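Local coordinates for protein putative sodium:solute symporter (Proteus mirabilis, PDB 5NV9) that couples the inward sodium gradient to the uptake of sialic acid (N-acetylneuraminic acid) across the bacterial inner membrane, at residues Thr77-Leu89 and Asn277-Phe289. Numbering follows the deposited sequence.
Sequences TFIIGQYLAIAIL and NAKLVAIIPIFFF. With SLB (N-acetyl-beta-neuraminic acid), chain D.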
# COMPACT_ATOMS: atom_id res chain seq x y z
N THR A 77 4.83 -0.68 19.41
CA THR A 77 6.18 -0.64 18.81
C THR A 77 6.23 -0.47 17.28
O THR A 77 7.12 0.17 16.79
CB THR A 77 7.05 -1.83 19.22
OG1 THR A 77 6.38 -3.04 18.96
CG2 THR A 77 7.40 -1.73 20.66
N PHE A 78 5.29 -1.06 16.55
CA PHE A 78 5.22 -0.93 15.11
C PHE A 78 5.10 0.49 14.56
O PHE A 78 5.45 0.74 13.43
CB PHE A 78 4.06 -1.74 14.57
CG PHE A 78 4.38 -3.19 14.31
CD1 PHE A 78 5.05 -3.98 15.28
CD2 PHE A 78 3.89 -3.81 13.17
CE1 PHE A 78 5.29 -5.33 15.05
CE2 PHE A 78 4.16 -5.18 12.93
CZ PHE A 78 4.84 -5.93 13.88
N ILE A 79 4.61 1.43 15.38
CA ILE A 79 4.47 2.81 14.96
C ILE A 79 5.85 3.40 14.59
O ILE A 79 5.93 4.34 13.81
CB ILE A 79 3.68 3.69 16.00
CG1 ILE A 79 2.97 4.85 15.28
CG2 ILE A 79 4.61 4.20 17.13
CD1 ILE A 79 2.27 5.83 16.19
N ILE A 80 6.94 2.84 15.09
CA ILE A 80 8.27 3.28 14.64
C ILE A 80 8.31 3.19 13.10
O ILE A 80 8.84 4.08 12.43
CB ILE A 80 9.40 2.52 15.37
CG1 ILE A 80 9.40 2.87 16.87
CG2 ILE A 80 10.78 2.92 14.86
CD1 ILE A 80 10.04 1.81 17.73
N GLY A 81 7.64 2.19 12.53
CA GLY A 81 7.48 2.08 11.08
C GLY A 81 7.04 3.31 10.33
O GLY A 81 7.56 3.61 9.26
N GLN A 82 6.04 4.02 10.88
CA GLN A 82 5.49 5.23 10.29
C GLN A 82 6.48 6.38 10.23
O GLN A 82 6.57 7.12 9.22
CB GLN A 82 4.26 5.72 11.11
CG GLN A 82 3.26 4.62 11.37
CD GLN A 82 2.51 4.22 10.10
OE1 GLN A 82 2.39 5.00 9.16
NE2 GLN A 82 1.92 3.06 10.13
N TYR A 83 7.22 6.55 11.31
CA TYR A 83 8.20 7.61 11.40
C TYR A 83 9.43 7.34 10.54
O TYR A 83 10.05 8.27 10.02
CB TYR A 83 8.48 7.97 12.88
CG TYR A 83 7.19 8.51 13.48
CD1 TYR A 83 6.74 9.77 13.18
CD2 TYR A 83 6.35 7.70 14.24
CE1 TYR A 83 5.51 10.24 13.63
CE2 TYR A 83 5.12 8.17 14.70
CZ TYR A 83 4.71 9.44 14.39
OH TYR A 83 3.52 9.92 14.88
N LEU A 84 9.76 6.08 10.31
CA LEU A 84 10.86 5.76 9.38
C LEU A 84 10.44 6.06 7.95
O LEU A 84 11.26 6.27 7.13
CB LEU A 84 11.27 4.30 9.47
CG LEU A 84 11.91 3.93 10.81
CD1 LEU A 84 12.17 2.41 10.93
CD2 LEU A 84 13.19 4.72 11.02
N ALA A 85 9.15 6.04 7.67
CA ALA A 85 8.58 6.24 6.33
C ALA A 85 8.64 7.72 6.02
O ALA A 85 8.74 8.11 4.86
CB ALA A 85 7.15 5.75 6.26
N ILE A 86 8.56 8.54 7.06
CA ILE A 86 8.73 9.97 6.88
C ILE A 86 10.22 10.29 6.79
O ILE A 86 10.62 11.05 5.91
CB ILE A 86 8.10 10.75 8.03
CG1 ILE A 86 6.61 10.46 8.09
CG2 ILE A 86 8.41 12.25 7.95
CD1 ILE A 86 5.97 11.04 9.34
N ALA A 87 11.03 9.73 7.68
CA ALA A 87 12.46 10.00 7.68
C ALA A 87 13.19 9.72 6.38
O ALA A 87 14.17 10.37 6.08
CB ALA A 87 13.13 9.20 8.79
N ILE A 88 12.77 8.74 5.59
CA ILE A 88 13.43 8.51 4.30
C ILE A 88 13.00 9.47 3.18
O ILE A 88 13.69 9.54 2.17
CB ILE A 88 13.22 7.07 3.76
CG1 ILE A 88 11.76 6.76 3.56
CG2 ILE A 88 13.86 6.04 4.72
CD1 ILE A 88 11.50 5.71 2.51
N LEU A 89 11.90 10.22 3.34
CA LEU A 89 11.38 11.05 2.23
C LEU A 89 12.35 12.07 1.59
O LEU A 89 12.32 12.24 0.39
CB LEU A 89 10.03 11.73 2.58
CG LEU A 89 8.87 10.75 2.81
CD1 LEU A 89 7.55 11.41 3.23
CD2 LEU A 89 8.65 9.82 1.62
N ASN A 277 1.95 14.13 2.31
CA ASN A 277 1.95 12.76 2.72
C ASN A 277 2.61 12.64 4.10
O ASN A 277 2.04 12.01 4.99
CB ASN A 277 2.65 11.87 1.70
CG ASN A 277 2.83 10.47 2.20
OD1 ASN A 277 1.88 9.71 2.24
ND2 ASN A 277 4.07 10.12 2.65
N ALA A 278 3.78 13.25 4.30
CA ALA A 278 4.40 13.27 5.63
C ALA A 278 3.54 13.77 6.80
O ALA A 278 3.51 13.15 7.86
CB ALA A 278 5.70 14.01 5.61
N LYS A 279 2.81 14.85 6.60
CA LYS A 279 1.88 15.35 7.61
C LYS A 279 0.83 14.31 8.00
O LYS A 279 0.63 14.08 9.19
CB LYS A 279 1.21 16.59 7.10
CG LYS A 279 2.18 17.76 7.02
CD LYS A 279 1.59 18.89 6.20
CE LYS A 279 2.39 20.16 6.36
NZ LYS A 279 1.54 21.29 5.92
N LEU A 280 0.25 13.63 7.00
CA LEU A 280 -0.76 12.60 7.25
C LEU A 280 -0.21 11.39 8.00
O LEU A 280 -0.87 10.87 8.92
CB LEU A 280 -1.45 12.16 5.94
CG LEU A 280 -2.39 13.23 5.37
CD1 LEU A 280 -2.73 12.96 3.89
CD2 LEU A 280 -3.67 13.27 6.20
N VAL A 281 1.01 10.95 7.63
CA VAL A 281 1.62 9.80 8.22
C VAL A 281 2.05 10.13 9.66
O VAL A 281 2.08 9.26 10.53
CB VAL A 281 2.79 9.30 7.33
CG1 VAL A 281 3.53 8.18 8.02
CG2 VAL A 281 2.26 8.81 5.99
N ALA A 282 2.43 11.38 9.90
CA ALA A 282 2.81 11.78 11.25
C ALA A 282 1.60 11.87 12.22
O ALA A 282 1.79 11.80 13.43
CB ALA A 282 3.55 13.12 11.20
N ILE A 283 0.38 11.99 11.72
CA ILE A 283 -0.77 12.29 12.58
C ILE A 283 -1.79 11.17 12.57
O ILE A 283 -2.13 10.62 13.62
CB ILE A 283 -1.46 13.59 12.15
CG1 ILE A 283 -0.50 14.73 12.29
CG2 ILE A 283 -2.69 13.85 13.00
CD1 ILE A 283 0.17 14.82 13.64
N ILE A 284 -2.20 10.74 11.40
CA ILE A 284 -3.27 9.72 11.32
C ILE A 284 -3.04 8.30 11.92
O ILE A 284 -3.89 7.85 12.68
CB ILE A 284 -3.92 9.75 9.92
CG1 ILE A 284 -4.54 11.15 9.68
CG2 ILE A 284 -4.99 8.68 9.73
CD1 ILE A 284 -5.58 11.66 10.70
N PRO A 285 -1.94 7.55 11.54
CA PRO A 285 -1.63 6.23 12.10
C PRO A 285 -1.67 6.16 13.60
O PRO A 285 -2.08 5.14 14.16
CB PRO A 285 -0.19 5.98 11.60
CG PRO A 285 -0.27 6.60 10.24
CD PRO A 285 -1.01 7.88 10.47
N ILE A 286 -1.21 7.22 14.27
CA ILE A 286 -1.31 7.28 15.71
C ILE A 286 -2.75 6.95 16.16
O ILE A 286 -2.95 6.27 17.17
CB ILE A 286 -1.01 8.67 16.27
CG1 ILE A 286 0.41 9.10 16.03
CG2 ILE A 286 -1.23 8.69 17.77
CD1 ILE A 286 0.66 10.55 16.44
N PHE A 287 -3.74 7.44 15.42
CA PHE A 287 -5.15 7.16 15.80
C PHE A 287 -5.52 5.69 15.68
O PHE A 287 -6.31 5.21 16.51
CB PHE A 287 -6.17 8.05 15.08
CG PHE A 287 -6.19 9.44 15.60
CD1 PHE A 287 -5.28 10.38 15.13
CD2 PHE A 287 -7.09 9.81 16.57
CE1 PHE A 287 -5.27 11.68 15.63
CE2 PHE A 287 -7.07 11.10 17.08
CZ PHE A 287 -6.16 12.03 16.62
N PHE A 288 -4.91 4.96 14.73
CA PHE A 288 -5.18 3.52 14.60
C PHE A 288 -4.62 2.73 15.81
O PHE A 288 -5.27 1.83 16.32
CB PHE A 288 -4.74 2.98 13.25
CG PHE A 288 -5.59 3.47 12.12
CD1 PHE A 288 -6.86 2.93 11.91
CD2 PHE A 288 -5.18 4.50 11.31
CE1 PHE A 288 -7.70 3.44 10.91
CE2 PHE A 288 -6.03 5.01 10.30
CZ PHE A 288 -7.27 4.46 10.08
N PHE A 289 -3.44 3.10 16.28
CA PHE A 289 -2.88 2.52 17.51
C PHE A 289 -3.77 2.90 18.68
O PHE A 289 -4.15 2.04 19.48
CB PHE A 289 -1.43 2.99 17.74
CG PHE A 289 -0.46 2.32 16.82
CD1 PHE A 289 0.01 1.06 17.14
CD2 PHE A 289 -0.10 2.87 15.57
CE1 PHE A 289 0.90 0.40 16.28
CE2 PHE A 289 0.76 2.18 14.71
CZ PHE A 289 1.25 0.93 15.06
C1 SLB D . -1.34 -0.99 4.33
C2 SLB D . 0.12 -0.65 4.53
C3 SLB D . 0.79 -1.78 5.26
C4 SLB D . 2.23 -1.43 5.70
C5 SLB D . 2.10 -0.20 6.60
C6 SLB D . 1.41 0.94 5.82
C7 SLB D . 1.19 2.23 6.62
C8 SLB D . 0.50 3.29 5.81
C9 SLB D . 0.44 4.62 6.55
C10 SLB D . 3.72 0.32 8.38
C11 SLB D . 4.97 1.13 8.65
N5 SLB D . 3.41 0.25 7.07
O1A SLB D . -2.18 -0.57 5.20
O1B SLB D . -1.65 -1.72 3.31
O2 SLB D . 0.78 -0.41 3.25
O4 SLB D . 2.84 -2.53 6.46
O6 SLB D . 0.12 0.52 5.37
O7 SLB D . 0.37 1.99 7.76
O8 SLB D . 1.17 3.46 4.56
O9 SLB D . 1.76 5.19 6.76
O10 SLB D . 3.02 -0.17 9.28
O HOH W 1 1.80 8.29 12.91
O HOH W 2 5.46 8.24 4.17
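Gln82 and Pro285 meet at the sialic acid site of this LeuT-fold symporter, where two transmembrane helices run antiparallel (axes of 80-87 and 277-289 at 177°, 9.2 Å apart). The Gln82 chain bends at chi2, which brings its amide against Pro285, with OE1 3.3 Å from the proline CG, and presents both polar atoms to the ligand. NE2 donates to O7 of the sugar in a nearly straight, well-formed bond (171°), while OE1 accepts from O9 at 2.5 Å, a doubtfully short distance. Together the bonds to two hydroxyls of the glycerol side chain, O7 and O9, would hold the amide's rotation. Val281 belongs to the same pocket: its CG1 packs against the backbone O of Gln82, 3.4 Å away, and against CG1 of Ile86, and both its methyls, CG1 and CG2, lie 3.7 Å from the ligand O9. Thr58, Ser60, Thr63 and Arg135 are also hydrogen-bonded to the ligand.

Toward the C-terminal end of 277-289, Phe289 receives Ile79 over one face: Ile79 CB lies 3.9 Å from the centroid of the Phe289 ring, displaced toward the rim; Phe78 CB sits at the ring edge. With Ile79 CG1 anti to the backbone N, that branch runs on past the ring and sets CD1 against CG1 of Ile286. At the other end, Ile86 CD1 fits beside Ala282 CB, and Leu89 CD1 reaches both Ala278 and the amide of Asn277.

The helix break at Pro285 leaves the carbonyls of Val281 and Ala282 without their usual helical N-H partners. A water donates to Val281 O (2.6 Å), and Tyr83 donates to Ala282: OH stands 2.9 Å from Ala282 O, tilted 34° from the carbonyl plane.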